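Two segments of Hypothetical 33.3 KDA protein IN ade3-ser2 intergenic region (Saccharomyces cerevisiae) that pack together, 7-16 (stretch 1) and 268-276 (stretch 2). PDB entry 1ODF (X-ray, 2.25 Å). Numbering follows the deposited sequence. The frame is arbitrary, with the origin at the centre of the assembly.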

# COMPACT_ATOMS: atom_id res chain seq x y z
N THR A 7 -9.98 16.54 9.70
CA THR A 7 -10.07 15.32 8.91
C THR A 7 -8.72 14.60 8.89
O THR A 7 -7.73 15.12 9.39
CB THR A 7 -10.45 15.63 7.45
OG1 THR A 7 -9.44 16.47 6.88
CG2 THR A 7 -11.79 16.35 7.38
N VAL A 8 -8.70 13.41 8.30
CA VAL A 8 -7.46 12.65 8.20
C VAL A 8 -6.43 13.51 7.48
O VAL A 8 -5.25 13.51 7.82
CB VAL A 8 -7.66 11.34 7.42
CG1 VAL A 8 -8.65 10.45 8.14
CG2 VAL A 8 -8.16 11.64 6.03
N LEU A 9 -6.89 14.27 6.48
CA LEU A 9 -6.04 15.15 5.70
C LEU A 9 -5.39 16.21 6.59
O LEU A 9 -4.19 16.48 6.50
CB LEU A 9 -6.87 15.85 4.63
CG LEU A 9 -6.29 16.05 3.22
CD1 LEU A 9 -6.97 17.27 2.61
CD2 LEU A 9 -4.79 16.24 3.23
N ASP A 10 -6.21 16.82 7.44
CA ASP A 10 -5.75 17.85 8.36
C ASP A 10 -4.60 17.32 9.22
O ASP A 10 -3.57 17.98 9.36
CB ASP A 10 -6.90 18.29 9.26
CG ASP A 10 -7.97 19.07 8.51
OD1 ASP A 10 -9.08 19.23 9.07
OD2 ASP A 10 -7.71 19.53 7.37
N TYR A 11 -4.79 16.14 9.79
CA TYR A 11 -3.77 15.55 10.63
C TYR A 11 -2.54 15.17 9.83
O TYR A 11 -1.41 15.39 10.26
CB TYR A 11 -4.32 14.31 11.34
CG TYR A 11 -5.26 14.64 12.47
CD1 TYR A 11 -6.63 14.38 12.36
CD2 TYR A 11 -4.78 15.21 13.65
CE1 TYR A 11 -7.50 14.68 13.40
CE2 TYR A 11 -5.64 15.52 14.69
CZ TYR A 11 -7.00 15.25 14.57
OH TYR A 11 -7.85 15.55 15.60
N THR A 12 -2.76 14.60 8.65
CA THR A 12 -1.66 14.18 7.80
C THR A 12 -0.76 15.35 7.36
O THR A 12 0.46 15.24 7.43
CB THR A 12 -2.18 13.42 6.57
OG1 THR A 12 -2.93 12.27 7.01
CG2 THR A 12 -1.02 12.95 5.71
N ILE A 13 -1.38 16.45 6.93
CA ILE A 13 -0.65 17.63 6.48
C ILE A 13 0.10 18.23 7.66
O ILE A 13 1.24 18.67 7.54
CB ILE A 13 -1.61 18.70 5.91
CG1 ILE A 13 -2.19 18.23 4.57
CG2 ILE A 13 -0.88 20.04 5.74
CD1 ILE A 13 -3.13 19.22 3.92
N GLU A 14 -0.56 18.25 8.81
CA GLU A 14 0.02 18.77 10.04
C GLU A 14 1.31 17.99 10.33
O GLU A 14 2.38 18.58 10.51
CB GLU A 14 -1.00 18.58 11.16
CG GLU A 14 -0.51 18.81 12.57
CD GLU A 14 -1.62 18.60 13.59
OE1 GLU A 14 -2.63 19.35 13.53
OE2 GLU A 14 -1.50 17.69 14.44
N PHE A 15 1.19 16.67 10.34
CA PHE A 15 2.31 15.78 10.59
C PHE A 15 3.45 15.96 9.57
O PHE A 15 4.61 16.09 9.94
CB PHE A 15 1.80 14.33 10.59
CG PHE A 15 2.88 13.28 10.49
CD1 PHE A 15 3.08 12.58 9.30
CD2 PHE A 15 3.66 12.95 11.60
CE1 PHE A 15 4.04 11.56 9.21
CE2 PHE A 15 4.63 11.93 11.52
CZ PHE A 15 4.81 11.24 10.33
N LEU A 16 3.11 15.97 8.28
CA LEU A 16 4.13 16.10 7.25
C LEU A 16 4.77 17.47 7.13
O LEU A 16 5.96 17.57 6.81
CB LEU A 16 3.56 15.67 5.89
CG LEU A 16 3.28 14.17 5.76
CD1 LEU A 16 2.73 13.85 4.37
CD2 LEU A 16 4.55 13.37 6.04
N ILE A 268 11.57 7.03 10.51
CA ILE A 268 11.83 8.25 11.26
C ILE A 268 10.69 8.57 12.22
O ILE A 268 10.91 8.82 13.40
CB ILE A 268 12.02 9.44 10.33
CG1 ILE A 268 13.19 9.17 9.38
CG2 ILE A 268 12.24 10.70 11.16
CD1 ILE A 268 13.34 10.19 8.28
N ALA A 269 9.46 8.58 11.70
CA ALA A 269 8.29 8.85 12.52
C ALA A 269 7.07 8.25 11.84
O ALA A 269 7.07 8.00 10.63
CB ALA A 269 8.11 10.37 12.72
N THR A 270 6.03 8.00 12.63
CA THR A 270 4.80 7.43 12.11
C THR A 270 3.57 8.08 12.74
O THR A 270 3.52 8.31 13.96
CB THR A 270 4.71 5.90 12.37
OG1 THR A 270 5.78 5.23 11.69
CG2 THR A 270 3.39 5.35 11.85
N LEU A 271 2.60 8.39 11.89
CA LEU A 271 1.35 8.96 12.33
C LEU A 271 0.29 7.88 12.19
O LEU A 271 0.10 7.33 11.10
CB LEU A 271 0.96 10.17 11.46
CG LEU A 271 -0.49 10.66 11.59
CD1 LEU A 271 -0.71 11.26 12.96
CD2 LEU A 271 -0.78 11.71 10.50
N THR A 272 -0.39 7.55 13.29
CA THR A 272 -1.44 6.54 13.24
C THR A 272 -2.79 7.21 13.48
O THR A 272 -2.96 7.98 14.43
CB THR A 272 -1.24 5.41 14.29
OG1 THR A 272 -0.00 4.72 14.05
CG2 THR A 272 -2.38 4.40 14.22
N LEU A 273 -3.74 6.93 12.59
CA LEU A 273 -5.07 7.50 12.67
C LEU A 273 -6.12 6.41 12.79
O LEU A 273 -6.17 5.49 11.97
CB LEU A 273 -5.38 8.34 11.43
CG LEU A 273 -4.48 9.51 11.02
CD1 LEU A 273 -5.06 10.14 9.77
CD2 LEU A 273 -4.40 10.53 12.14
N GLY A 274 -6.96 6.53 13.81
CA GLY A 274 -8.03 5.56 14.01
C GLY A 274 -9.30 6.17 13.47
O GLY A 274 -9.69 7.26 13.90
N ILE A 275 -9.96 5.49 12.53
CA ILE A 275 -11.19 6.03 11.96
C ILE A 275 -12.35 5.05 12.06
O ILE A 275 -12.14 3.84 12.11
CB ILE A 275 -11.02 6.41 10.47
CG1 ILE A 275 -10.92 5.15 9.61
CG2 ILE A 275 -9.78 7.27 10.31
CD1 ILE A 275 -10.86 5.43 8.12
N ASP A 276 -13.56 5.59 12.10
CA ASP A 276 -14.78 4.79 12.21
C ASP A 276 -15.45 4.55 10.86
O ASP A 276 -14.97 5.02 9.82
CB ASP A 276 -15.77 5.47 13.16
CG ASP A 276 -16.27 6.81 12.62
OD1 ASP A 276 -16.93 7.55 13.40
OD2 ASP A 276 -16.04 7.13 11.44

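This is an apolar helix-on-strand contact, held by side-chain packing with no hydrogen bond crossing between the stretches. The axes of helix 8-16 and the strand of stretch 2 run nearly antiparallel, at 169°, and approach to 9.7 Å, a spacing that leaves room for one layer of interlocking side chains. Together the two stretches bury 374 Å².

The strand's alternation sets the pattern: the CA-to-CB bonds of Ala-269, Leu-271, Leu-273 and Ile-275 point toward the helix, whereas that of Thr-270 points away. The helix answers with Val-8, Tyr-11, Thr-12 and Phe-15, residues related by steps of three or four (8 to 11 or 12, then on to 15), which gathers them on one side.

Phe-15 makes the most extensive contact, with 84 Å² covered. Leu-271 CB lies 3.7 Å from the centroid of the Phe-15 ring and only 8° off its normal, the geometry of a CH-pi interaction over the face. Near the ring plane, Phe-15 CZ comes 4.0 Å from Ala-269 O, while Phe-15 CE2 meets Ala-269 CB at 4.0 Å. Leu-271 also reaches the helix backbone: its CD2 is 3.7 Å from Tyr-11 O and 3.8 Å from Thr-12 CA, distances that indicate van der Waals packing, since a methyl carbon offers no conventional hydrogen bond.

Antiparallel progression brings the start of the helix to the later strand residues. Val-8 CB packs 3.7 Å from Leu-273 CD1, and Val-8 CG1 lies 4.0 Å from Ile-275 CG2. Tyr-11 contributes its CB, 3.9 Å from Leu-273 CD2, but the end of its side chain leads away.

The side-chain hydrogen bonds formed within a single stretch all lie in the helix stretch. Thr-12 OG1 donates to Val-8 O at 2.8 Å, satisfying its hydroxyl beside the leucines. Thr-7 OG1 caps the helix by accepting from Asp-10 N at 3.3 Å, and Asp-10 OD1 reciprocates by accepting from Thr-7 N at 2.9 Å.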